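Local coordinates for protein cellulase (Clostridium cellulovorans, PDB 6UI3) that probably hydrolyses beta-1,4-linked glucans and xylans as the catalytic glycoside hydrolase family 5 domain of a larger, broad-specificity endoglucanase, at residues A223-L231 against F241-T252. Residues are numbered along the deposited sequence; the frame is centred on the assembly and turned at random.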
loop_
_atom_site.group_PDB
_atom_site.type_symbol
_atom_site.label_atom_id
_atom_site.label_comp_id
_atom_site.label_asym_id
_atom_site.label_seq_id
_atom_site.Cartn_x
_atom_site.Cartn_y
_atom_site.Cartn_z
ATOM N N ALA A 223 -4.451 8.115 0.677
ATOM C CA ALA A 223 -5.045 9.461 0.603
ATOM C C ALA A 223 -5.864 9.619 -0.681
ATOM O O ALA A 223 -5.398 10.142 -1.702
ATOM C CB ALA A 223 -3.972 10.545 0.755
ATOM N N TYR A 224 -7.106 9.152 -0.612
ATOM C CA TYR A 224 -8.074 9.360 -1.684
ATOM C C TYR A 224 -8.784 10.672 -1.363
ATOM O O TYR A 224 -9.882 10.709 -0.803
ATOM C CB TYR A 224 -9.056 8.211 -1.728
ATOM C CG TYR A 224 -8.499 6.812 -1.900
ATOM C CD1 TYR A 224 -8.524 6.188 -3.135
ATOM C CD2 TYR A 224 -8.025 6.093 -0.816
ATOM C CE1 TYR A 224 -8.078 4.885 -3.291
ATOM C CE2 TYR A 224 -7.570 4.781 -0.959
ATOM C CZ TYR A 224 -7.607 4.175 -2.201
ATOM O OH TYR A 224 -7.213 2.868 -2.368
ATOM N N ILE A 225 -8.123 11.771 -1.704
ATOM C CA ILE A 225 -8.520 13.082 -1.196
ATOM C C ILE A 225 -8.646 14.096 -2.322
ATOM O O ILE A 225 -7.891 14.023 -3.306
ATOM C CB ILE A 225 -7.537 13.600 -0.123
ATOM C CG1 ILE A 225 -6.107 13.701 -0.656
ATOM C CG2 ILE A 225 -7.627 12.719 1.141
ATOM C CD1 ILE A 225 -5.173 14.467 0.290
ATOM N N PRO A 226 -9.581 15.047 -2.219
ATOM C CA PRO A 226 -10.652 15.090 -1.225
ATOM C C PRO A 226 -11.633 13.939 -1.454
ATOM O O PRO A 226 -11.890 13.543 -2.588
ATOM C CB PRO A 226 -11.301 16.467 -1.442
ATOM C CG PRO A 226 -10.925 16.861 -2.801
ATOM C CD PRO A 226 -9.694 16.128 -3.210
ATOM N N TYR A 227 -12.166 13.391 -0.368
ATOM C CA TYR A 227 -12.970 12.178 -0.437
ATOM C C TYR A 227 -14.165 12.303 -1.376
ATOM O O TYR A 227 -14.455 11.380 -2.147
ATOM C CB TYR A 227 -13.448 11.807 0.976
ATOM C CG TYR A 227 -14.472 10.707 0.988
ATOM C CD1 TYR A 227 -14.102 9.397 0.746
ATOM C CD2 TYR A 227 -15.810 10.975 1.227
ATOM C CE1 TYR A 227 -15.046 8.381 0.733
ATOM C CE2 TYR A 227 -16.752 9.966 1.218
ATOM C CZ TYR A 227 -16.358 8.681 0.969
ATOM O OH TYR A 227 -17.316 7.680 0.961
ATOM N N ASN A 228 -14.919 13.401 -1.297
ATOM C CA ASN A 228 -16.177 13.447 -2.042
ATOM C C ASN A 228 -15.963 13.384 -3.544
ATOM O O ASN A 228 -16.813 12.846 -4.261
ATOM C CB ASN A 228 -16.994 14.674 -1.648
ATOM C CG ASN A 228 -17.659 14.518 -0.306
ATOM O OD1 ASN A 228 -17.954 13.409 0.138
ATOM N ND2 ASN A 228 -17.931 15.641 0.340
ATOM N N LEU A 229 -14.844 13.912 -4.032
ATOM C CA LEU A 229 -14.491 13.811 -5.442
ATOM C C LEU A 229 -13.826 12.478 -5.758
ATOM O O LEU A 229 -14.169 11.819 -6.748
ATOM C CB LEU A 229 -13.539 14.957 -5.799
ATOM C CG LEU A 229 -12.958 14.904 -7.211
ATOM C CD1 LEU A 229 -14.027 15.079 -8.282
ATOM C CD2 LEU A 229 -11.846 15.951 -7.390
ATOM N N ALA A 230 -12.858 12.072 -4.942
ATOM C CA ALA A 230 -11.972 10.982 -5.319
ATOM C C ALA A 230 -12.545 9.598 -5.086
ATOM O O ALA A 230 -12.212 8.667 -5.834
ATOM C CB ALA A 230 -10.626 11.074 -4.588
ATOM N N LEU A 231 -13.349 9.406 -4.048
ATOM C CA LEU A 231 -13.750 8.065 -3.657
ATOM C C LEU A 231 -15.226 7.896 -3.342
ATOM O O LEU A 231 -15.711 6.764 -3.408
ATOM C CB LEU A 231 -12.913 7.580 -2.463
ATOM C CG LEU A 231 -12.970 6.104 -2.066
ATOM C CD1 LEU A 231 -12.649 5.226 -3.249
ATOM C CD2 LEU A 231 -12.004 5.842 -0.922
ATOM N N PHE A 241 -12.619 18.625 -10.782
ATOM C CA PHE A 241 -11.394 18.883 -10.035
ATOM C C PHE A 241 -11.115 20.382 -10.116
ATOM O O PHE A 241 -10.743 20.894 -11.175
ATOM C CB PHE A 241 -10.228 18.060 -10.579
ATOM C CG PHE A 241 -8.945 18.274 -9.815
ATOM C CD1 PHE A 241 -7.827 18.765 -10.446
ATOM C CD2 PHE A 241 -8.862 17.995 -8.454
ATOM C CE1 PHE A 241 -6.639 18.973 -9.738
ATOM C CE2 PHE A 241 -7.685 18.207 -7.749
ATOM C CZ PHE A 241 -6.571 18.685 -8.403
ATOM N N GLY A 242 -11.320 21.082 -9.004
ATOM C CA GLY A 242 -11.191 22.522 -8.957
ATOM C C GLY A 242 -10.232 23.028 -7.896
ATOM O O GLY A 242 -9.534 22.264 -7.226
ATOM N N ASP A 243 -10.210 24.353 -7.748
ATOM C CA ASP A 243 -9.214 25.008 -6.906
ATOM C C ASP A 243 -9.253 24.504 -5.470
ATOM O O ASP A 243 -8.205 24.292 -4.860
ATOM C CB ASP A 243 -9.428 26.524 -6.906
ATOM C CG ASP A 243 -9.035 27.190 -8.203
ATOM O OD1 ASP A 243 -8.366 26.554 -9.034
ATOM O OD2 ASP A 243 -9.392 28.378 -8.368
ATOM N N ALA A 244 -10.446 24.323 -4.897
ATOM C CA ALA A 244 -10.508 23.904 -3.498
ATOM C C ALA A 244 -9.976 22.488 -3.315
ATOM O O ALA A 244 -9.373 22.169 -2.282
ATOM C CB ALA A 244 -11.940 24.001 -2.981
ATOM N N ASP A 245 -10.172 21.632 -4.310
ATOM C CA ASP A 245 -9.661 20.270 -4.240
ATOM C C ASP A 245 -8.144 20.264 -4.295
ATOM O O ASP A 245 -7.481 19.555 -3.518
ATOM C CB ASP A 245 -10.258 19.455 -5.386
ATOM C CG ASP A 245 -11.752 19.583 -5.463
ATOM O OD1 ASP A 245 -12.427 19.291 -4.463
ATOM O OD2 ASP A 245 -12.258 20.055 -6.508
ATOM N N ALA A 246 -7.583 21.017 -5.247
ATOM C CA ALA A 246 -6.137 21.157 -5.350
ATOM C C ALA A 246 -5.551 21.722 -4.066
ATOM O O ALA A 246 -4.507 21.249 -3.592
ATOM C CB ALA A 246 -5.784 22.030 -6.551
ATOM N N ALA A 247 -6.208 22.728 -3.486
ATOM C CA ALA A 247 -5.709 23.322 -2.250
ATOM C C ALA A 247 -5.680 22.303 -1.121
ATOM O O ALA A 247 -4.744 22.289 -0.311
ATOM C CB ALA A 247 -6.581 24.516 -1.874
ATOM N N PHE A 248 -6.698 21.443 -1.036
ATOM C CA PHE A 248 -6.727 20.450 0.032
ATOM C C PHE A 248 -5.570 19.458 -0.113
ATOM O O PHE A 248 -4.920 19.074 0.875
ATOM C CB PHE A 248 -8.076 19.726 0.053
ATOM C CG PHE A 248 -8.230 18.810 1.228
ATOM C CD1 PHE A 248 -8.499 19.319 2.487
ATOM C CD2 PHE A 248 -8.067 17.447 1.092
ATOM C CE1 PHE A 248 -8.605 18.466 3.587
ATOM C CE2 PHE A 248 -8.170 16.597 2.173
ATOM C CZ PHE A 248 -8.441 17.096 3.416
ATOM N N ILE A 249 -5.319 19.006 -1.338
ATOM C CA ILE A 249 -4.200 18.109 -1.592
ATOM C C ILE A 249 -2.884 18.784 -1.226
ATOM O O ILE A 249 -2.034 18.201 -0.540
ATOM C CB ILE A 249 -4.213 17.654 -3.061
ATOM C CG1 ILE A 249 -5.404 16.739 -3.338
ATOM C CG2 ILE A 249 -2.912 16.952 -3.422
ATOM C CD1 ILE A 249 -5.724 16.577 -4.826
ATOM N N ASP A 250 -2.690 20.020 -1.687
ATOM C CA ASP A 250 -1.430 20.708 -1.437
ATOM C C ASP A 250 -1.185 20.897 0.059
ATOM O O ASP A 250 -0.069 20.674 0.546
ATOM C CB ASP A 250 -1.416 22.053 -2.162
ATOM C CG ASP A 250 -0.076 22.712 -2.090
ATOM O OD1 ASP A 250 0.805 22.296 -2.861
ATOM O OD2 ASP A 250 0.137 23.605 -1.250
ATOM N N LYS A 251 -2.221 21.302 0.804
ATOM C CA LYS A 251 -2.079 21.491 2.245
ATOM C C LYS A 251 -1.698 20.188 2.928
ATOM O O LYS A 251 -0.813 20.154 3.795
ATOM C CB LYS A 251 -3.387 22.043 2.818
ATOM C CG LYS A 251 -3.409 22.268 4.345
ATOM C CD LYS A 251 -4.700 22.928 4.797
ATOM C CE LYS A 251 -5.855 21.948 4.800
ATOM N NZ LYS A 251 -7.160 22.664 4.994
ATOM N N THR A 252 -2.351 19.098 2.538
ATOM C CA THR A 252 -2.079 17.804 3.153
ATOM C C THR A 252 -0.638 17.395 2.909
ATOM O O THR A 252 0.054 16.943 3.824
ATOM C CB THR A 252 -3.036 16.742 2.601
ATOM O OG1 THR A 252 -4.390 17.075 2.918
ATOM C CG2 THR A 252 -2.753 15.361 3.176
#
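I225 and P226, joined by a cis peptide bond, press against the side of helix 243-261 that carries D245, F248, I249 and T252. I225 works in two directions. CB, with CG2 beside it, meets the edge of the F248 ring, CB in the ring plane and 3.8 Å from F248 CE2, while CG1 leads CD1 to T252 tip to tip, 3.8 Å from OG1. With chi1 at 58°, CG1 is held between the backbone N and carbonyl carbon of I225, a course that carries it past I249 CG1 at 4.1 Å. T252 OG1 is itself tied back to F248 O, which also accepts T252 N from the opposite face of its carbonyl plane. I225 O faces the methyl end of I249 and is buried without a polar partner.

One turn toward the start of the helix, P226 points the CG corner of its ring at D245, the two crossing at about a right angle, with P226 CG 3.3 Å from D245 OD1. The other carboxylate oxygen, OD2, takes the N-H of G242 on its anti lone pair in a nearly straight bond (166°), fixing the acid at the N-terminal end of the helix. L229 completes the row, its CD2 meeting the F241 ring at the edge, 3.8 Å from CD2 of that ring. Thus the connection after strand 217-222, with its short helix 227-230, is seated on helix 243-261 and the turn leading into it, in the sixth beta-alpha unit of the (beta/alpha)8 TIM barrel characteristic of glycoside hydrolase family 5.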